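Local coordinates for IroE-like serine hydrolase (Shewanella oneidensis, PDB 3GFF), which probably hydrolyses ester bonds as a serine hydrolase of the esterase D family, with an alpha/beta-hydrolase fold, at residues L197-A202 against L235-K240; F266-Y271 against I281-V286. All blocks are in the same frame, centred on the assembly; numbering follows the deposited sequence.

Contact 1 (L197-A202 against L235-K240); sequences LFMAIA and LGFMAK
L197 and F237 pair at one end of a parallel strand pair, 197-201 beside 235-240, whose axes differ by 10°. Five backbone hydrogen bonds form the ladder. On 197-201 only L197, M199 and I201 take part: the N of L197 reaches G236 O at 2.9 Å, and its O receives M238 N at 3.0 Å. The alternation continues through M199 N to M238 O, K240 N to M199 O and I201 N to K240 O. CA-H...O contacts fill the intervals, among them F198 CA to M238 O at 3.1 Å.

Strand 235-241 is the outermost of this chain's main sheet, next to 195-201 in an alpha/beta-hydrolase arrangement, and helix 215-230 makes the beta-alpha-beta crossover between them. F198 and A200 turn their backbone bonds to strand 164-168 and D169 after it, on the opposite side. A202 N bonds D169 OD1, possibly the acid of a Ser-His-Asp triad.

Side chains split between the two faces. Under the crossover helix, L197 CD2 lies 3.6 Å from F237 CD1; a shared CG position, anti to the backbone N, sets the two side chains alongside each other. Selenomethionine M199 comes to the edge of the same ring, a Met-aromatic contact with SE 3.6 Å from CE1. A239 CB packs on M199 CB and I201 CD1. On the other face F198 and selenomethionine M238 also lie side by side, CD1 3.8 Å from CG, with the M238 SE at the ring edge, 5.5 Å from the F198 ring centroid.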
loop_
_atom_site.group_PDB
_atom_site.type_symbol
_atom_site.label_atom_id
_atom_site.label_comp_id
_atom_site.label_asym_id
_atom_site.label_seq_id
_atom_site.Cartn_x
_atom_site.Cartn_y
_atom_site.Cartn_z
ATOM N N LEU A 197 -13.723 -2.903 -15.927
ATOM C CA LEU A 197 -12.744 -3.930 -15.639
ATOM C C LEU A 197 -11.358 -3.277 -15.580
ATOM O O LEU A 197 -10.990 -2.486 -16.456
ATOM C CB LEU A 197 -12.724 -5.021 -16.725
ATOM C CG LEU A 197 -11.576 -6.046 -16.582
ATOM C CD1 LEU A 197 -11.733 -6.951 -15.339
ATOM C CD2 LEU A 197 -11.469 -6.875 -17.837
ATOM N N PHE A 198 -10.623 -3.585 -14.525
ATOM C CA PHE A 198 -9.215 -3.174 -14.386
ATOM C C PHE A 198 -8.442 -4.446 -14.235
ATOM O O PHE A 198 -8.805 -5.298 -13.407
ATOM C CB PHE A 198 -8.999 -2.270 -13.159
ATOM C CG PHE A 198 -7.534 -2.025 -12.821
ATOM C CD1 PHE A 198 -6.831 -0.993 -13.419
ATOM C CD2 PHE A 198 -6.890 -2.819 -11.883
ATOM C CE1 PHE A 198 -5.505 -0.753 -13.114
ATOM C CE2 PHE A 198 -5.574 -2.591 -11.562
ATOM C CZ PHE A 198 -4.870 -1.554 -12.193
HETATM N N MSE A 199 -7.393 -4.622 -15.031
HETATM C CA MSE A 199 -6.486 -5.769 -14.869
HETATM C C MSE A 199 -5.098 -5.330 -14.397
HETATM O O MSE A 199 -4.489 -4.412 -14.976
HETATM C CB MSE A 199 -6.313 -6.542 -16.190
HETATM C CG MSE A 199 -7.532 -7.286 -16.640
HETATM SE SE MSE A 199 -7.309 -8.077 -18.379
HETATM C CE MSE A 199 -5.769 -9.246 -17.997
ATOM N N ALA A 200 -4.585 -5.990 -13.357
ATOM C CA ALA A 200 -3.199 -5.776 -12.910
ATOM C C ALA A 200 -2.493 -6.988 -13.473
ATOM O O ALA A 200 -3.031 -8.099 -13.383
ATOM C CB ALA A 200 -3.063 -5.755 -11.363
ATOM N N ILE A 201 -1.314 -6.787 -14.048
ATOM C CA ILE A 201 -0.557 -7.867 -14.648
ATOM C C ILE A 201 0.867 -7.813 -14.108
ATOM O O ILE A 201 1.596 -6.854 -14.387
ATOM C CB ILE A 201 -0.538 -7.786 -16.214
ATOM C CG1 ILE A 201 -1.956 -7.693 -16.763
ATOM C CG2 ILE A 201 0.211 -9.010 -16.809
ATOM C CD1 ILE A 201 -2.076 -7.410 -18.296
ATOM N N ALA A 202 1.252 -8.838 -13.332
ATOM C CA ALA A 202 2.576 -8.903 -12.726
ATOM C C ALA A 202 3.589 -9.625 -13.639
ATOM O O ALA A 202 3.265 -9.985 -14.760
ATOM C CB ALA A 202 2.500 -9.570 -11.336
ATOM N N LEU A 235 -17.944 -1.366 -22.006
ATOM C CA LEU A 235 -16.948 -1.739 -21.026
ATOM C C LEU A 235 -15.792 -0.733 -20.968
ATOM O O LEU A 235 -15.083 -0.533 -21.974
ATOM C CB LEU A 235 -16.342 -3.101 -21.354
ATOM C CG LEU A 235 -15.290 -3.671 -20.391
ATOM C CD1 LEU A 235 -15.874 -4.180 -19.086
ATOM C CD2 LEU A 235 -14.518 -4.810 -21.107
ATOM N N GLY A 236 -15.616 -0.125 -19.793
ATOM C CA GLY A 236 -14.465 0.758 -19.508
ATOM C C GLY A 236 -13.385 -0.204 -19.034
ATOM O O GLY A 236 -13.573 -0.931 -18.058
ATOM N N PHE A 237 -12.268 -0.241 -19.743
ATOM C CA PHE A 237 -11.222 -1.184 -19.458
ATOM C C PHE A 237 -9.889 -0.514 -19.303
ATOM O O PHE A 237 -9.544 0.465 -20.006
ATOM C CB PHE A 237 -11.120 -2.207 -20.604
ATOM C CG PHE A 237 -9.918 -3.126 -20.510
ATOM C CD1 PHE A 237 -9.831 -4.065 -19.493
ATOM C CD2 PHE A 237 -8.911 -3.089 -21.462
ATOM C CE1 PHE A 237 -8.732 -4.877 -19.387
ATOM C CE2 PHE A 237 -7.814 -3.931 -21.382
ATOM C CZ PHE A 237 -7.713 -4.815 -20.348
HETATM N N MSE A 238 -9.132 -1.013 -18.356
HETATM C CA MSE A 238 -7.743 -0.614 -18.350
HETATM C C MSE A 238 -6.871 -1.645 -17.635
HETATM O O MSE A 238 -7.326 -2.307 -16.718
HETATM C CB MSE A 238 -7.641 0.841 -17.906
HETATM C CG MSE A 238 -7.346 1.154 -16.547
HETATM SE SE MSE A 238 -5.572 1.816 -16.551
HETATM C CE MSE A 238 -5.461 2.457 -18.386
ATOM N N ALA A 239 -5.667 -1.850 -18.162
ATOM C CA ALA A 239 -4.696 -2.768 -17.599
ATOM C C ALA A 239 -3.388 -2.027 -17.298
ATOM O O ALA A 239 -3.108 -0.985 -17.902
ATOM C CB ALA A 239 -4.415 -3.947 -18.570
ATOM N N LYS A 240 -2.655 -2.524 -16.317
ATOM C CA LYS A 240 -1.328 -2.022 -16.004
ATOM C C LYS A 240 -0.424 -3.212 -15.755
ATOM O O LYS A 240 -0.779 -4.117 -15.024
ATOM C CB LYS A 240 -1.310 -1.044 -14.822
ATOM C CG LYS A 240 0.125 -0.542 -14.498
ATOM C CD LYS A 240 0.231 0.520 -13.395
ATOM C CE LYS A 240 0.361 1.953 -13.927
ATOM N NZ LYS A 240 0.518 2.890 -12.780
#

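Contact 2 (F266-Y271 against I281-V286); sequences FAIDIY and IDQYGV
Y284 and Q283, neighbours on a helix, each donate a side-chain hydrogen bond to the backbone of 266-271. The Y284 hydroxyl makes a short one, OH to F266 O at 2.5 Å, lying in the carbonyl plane and using a lone pair of the oxygen (C=O...OH angle 126°). F266 O in turn sits at the edge of the tyrosine ring, near its plane. Q283 NE2 reaches A267 O at 2.9 Å from well above that carbonyl's plane, 51° out of it, although the oxygen lies close to the plane of the glutamine amide. The same NE2 also bonds D265 O, which places one amide nitrogen between two carbonyls of a chain with no regular structure and fixes the rotation of the amide. Q283 extends fully to get there, CG anti to the backbone N (chi1 171°). An alanine in place of Q283 would probably leave the D265 and A267 carbonyls without this shared donor and this part of the loop less firmly held to the helix.

Packing surrounds these bonds. I268 CG1 lies 3.7 Å from Q283 OE1, the side chains crossing obliquely, and I268 CD1 approaches Y284 CE1 at 4.3 Å. F266 crosses Y284 at about a right angle, with F266 CD2 4.2 Å from Y284 CE2 and CB 3.7 Å from OH.

The segment 266-271 follows helix 250-263, whose F263 meets the F266 ring edge-to-face, and precedes helix 277-291, which carries Q283 and Y284. Helix 299-311 closes another side through Y301, whose OH accepts I268 N, and through L305 against I268, while V295 and P297 of the intervening loop pack on Y284.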
loop_
_atom_site.group_PDB
_atom_site.type_symbol
_atom_site.label_atom_id
_atom_site.label_comp_id
_atom_site.label_asym_id
_atom_site.label_seq_id
_atom_site.Cartn_x
_atom_site.Cartn_y
_atom_site.Cartn_z
ATOM N N PHE A 266 -14.073 11.272 -9.475
ATOM C CA PHE A 266 -15.059 11.606 -8.417
ATOM C C PHE A 266 -14.666 12.819 -7.619
ATOM O O PHE A 266 -15.509 13.405 -6.922
ATOM C CB PHE A 266 -15.230 10.450 -7.423
ATOM C CG PHE A 266 -16.005 9.280 -7.949
ATOM C CD1 PHE A 266 -15.582 8.574 -9.068
ATOM C CD2 PHE A 266 -17.130 8.830 -7.276
ATOM C CE1 PHE A 266 -16.279 7.495 -9.522
ATOM C CE2 PHE A 266 -17.824 7.726 -7.719
ATOM C CZ PHE A 266 -17.390 7.048 -8.844
ATOM N N ALA A 267 -13.375 13.153 -7.683
ATOM C CA ALA A 267 -12.799 14.323 -7.001
ATOM C C ALA A 267 -13.338 15.652 -7.560
ATOM O O ALA A 267 -13.492 15.830 -8.763
ATOM C CB ALA A 267 -11.239 14.284 -7.108
ATOM N N ILE A 268 -13.628 16.574 -6.658
ATOM C CA ILE A 268 -14.144 17.903 -6.989
ATOM C C ILE A 268 -13.055 18.893 -6.571
ATOM O O ILE A 268 -12.723 18.997 -5.381
ATOM C CB ILE A 268 -15.461 18.192 -6.220
ATOM C CG1 ILE A 268 -16.589 17.267 -6.699
ATOM C CG2 ILE A 268 -15.904 19.632 -6.381
ATOM C CD1 ILE A 268 -17.859 17.343 -5.801
ATOM N N ASP A 269 -12.483 19.591 -7.543
ATOM C CA ASP A 269 -11.440 20.586 -7.288
ATOM C C ASP A 269 -12.098 21.954 -7.213
ATOM O O ASP A 269 -12.450 22.544 -8.247
ATOM C CB ASP A 269 -10.434 20.542 -8.430
ATOM C CG ASP A 269 -9.170 21.313 -8.146
ATOM O OD1 ASP A 269 -9.116 22.157 -7.218
ATOM O OD2 ASP A 269 -8.208 21.053 -8.878
ATOM N N ILE A 270 -12.250 22.480 -5.998
ATOM C CA ILE A 270 -12.931 23.761 -5.827
ATOM C C ILE A 270 -12.035 24.972 -6.096
ATOM O O ILE A 270 -12.256 26.009 -5.492
ATOM C CB ILE A 270 -13.564 23.896 -4.403
ATOM N N TYR A 271 -11.050 24.854 -7.003
ATOM C CA TYR A 271 -10.125 25.968 -7.305
ATOM C C TYR A 271 -10.093 26.272 -8.812
ATOM O O TYR A 271 -10.766 25.612 -9.615
ATOM C CB TYR A 271 -8.719 25.660 -6.747
ATOM C CG TYR A 271 -7.742 25.006 -7.712
ATOM C CD1 TYR A 271 -8.187 24.227 -8.793
ATOM C CD2 TYR A 271 -6.356 25.109 -7.505
ATOM C CE1 TYR A 271 -7.296 23.629 -9.666
ATOM C CE2 TYR A 271 -5.443 24.493 -8.379
ATOM C CZ TYR A 271 -5.931 23.754 -9.460
ATOM O OH TYR A 271 -5.070 23.131 -10.348
ATOM N N ILE A 281 -22.668 18.729 -11.291
ATOM C CA ILE A 281 -23.873 18.031 -11.756
ATOM C C ILE A 281 -23.543 17.183 -13.014
ATOM O O ILE A 281 -23.833 15.975 -13.054
ATOM C CB ILE A 281 -25.064 19.014 -11.989
ATOM C CG1 ILE A 281 -25.645 19.460 -10.642
ATOM C CG2 ILE A 281 -26.195 18.353 -12.761
ATOM C CD1 ILE A 281 -26.574 20.632 -10.686
ATOM N N ASP A 282 -22.890 17.813 -13.988
ATOM C CA ASP A 282 -22.509 17.178 -15.253
ATOM C C ASP A 282 -21.509 16.050 -14.995
ATOM O O ASP A 282 -21.667 14.935 -15.523
ATOM C CB ASP A 282 -21.905 18.216 -16.224
ATOM C CG ASP A 282 -22.905 19.314 -16.664
ATOM O OD1 ASP A 282 -24.123 19.245 -16.382
ATOM O OD2 ASP A 282 -22.440 20.263 -17.345
ATOM N N GLN A 283 -20.486 16.366 -14.189
ATOM C CA GLN A 283 -19.445 15.426 -13.759
ATOM C C GLN A 283 -20.079 14.150 -13.226
ATOM O O GLN A 283 -19.714 13.031 -13.626
ATOM C CB GLN A 283 -18.564 16.078 -12.664
ATOM C CG GLN A 283 -17.598 15.173 -11.984
ATOM C CD GLN A 283 -16.858 15.844 -10.835
ATOM O OE1 GLN A 283 -17.243 16.907 -10.368
ATOM N NE2 GLN A 283 -15.771 15.221 -10.390
ATOM N N TYR A 284 -21.031 14.314 -12.316
ATOM C CA TYR A 284 -21.706 13.148 -11.754
ATOM C C TYR A 284 -22.687 12.478 -12.738
ATOM O O TYR A 284 -22.947 11.277 -12.628
ATOM C CB TYR A 284 -22.248 13.447 -10.349
ATOM C CG TYR A 284 -21.131 13.295 -9.342
ATOM C CD1 TYR A 284 -20.163 14.289 -9.189
ATOM C CD2 TYR A 284 -21.008 12.131 -8.588
ATOM C CE1 TYR A 284 -19.099 14.138 -8.322
ATOM C CE2 TYR A 284 -19.957 11.957 -7.714
ATOM C CZ TYR A 284 -18.987 12.954 -7.592
ATOM O OH TYR A 284 -17.966 12.790 -6.698
ATOM N N GLY A 285 -23.162 13.226 -13.736
ATOM C CA GLY A 285 -23.973 12.656 -14.802
ATOM C C GLY A 285 -23.124 11.670 -15.605
ATOM O O GLY A 285 -23.564 10.579 -15.918
ATOM N N VAL A 286 -21.885 12.050 -15.891
ATOM C CA VAL A 286 -20.961 11.208 -16.631
ATOM C C VAL A 286 -20.638 9.947 -15.817
ATOM O O VAL A 286 -20.674 8.835 -16.369
ATOM C CB VAL A 286 -19.659 11.960 -17.015
ATOM C CG1 VAL A 286 -18.654 11.001 -17.744
ATOM C CG2 VAL A 286 -19.993 13.196 -17.870
#

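In the fold
Contact 1 belongs to the central sheet, its centre about 11 Å from the centre of the chain; the centre of contact 2 lies about 22 Å from it, among the C-terminal helices. Both are partly buried, contact 1 at the sheet's edge strand and contact 2 among peripheral helices. Contact 1 buries more than twice the area, 475 against 209 Å². Its polar bonds run backbone to backbone with a repeating register, whereas those of 266-271 with 281-286 come from side chains capturing loop carbonyls. The two share no element and do not touch, their nearest atoms being about 11 Å apart. Helix 250-263 lies between them in the chain: H261 meets M238, and F263 meets F266.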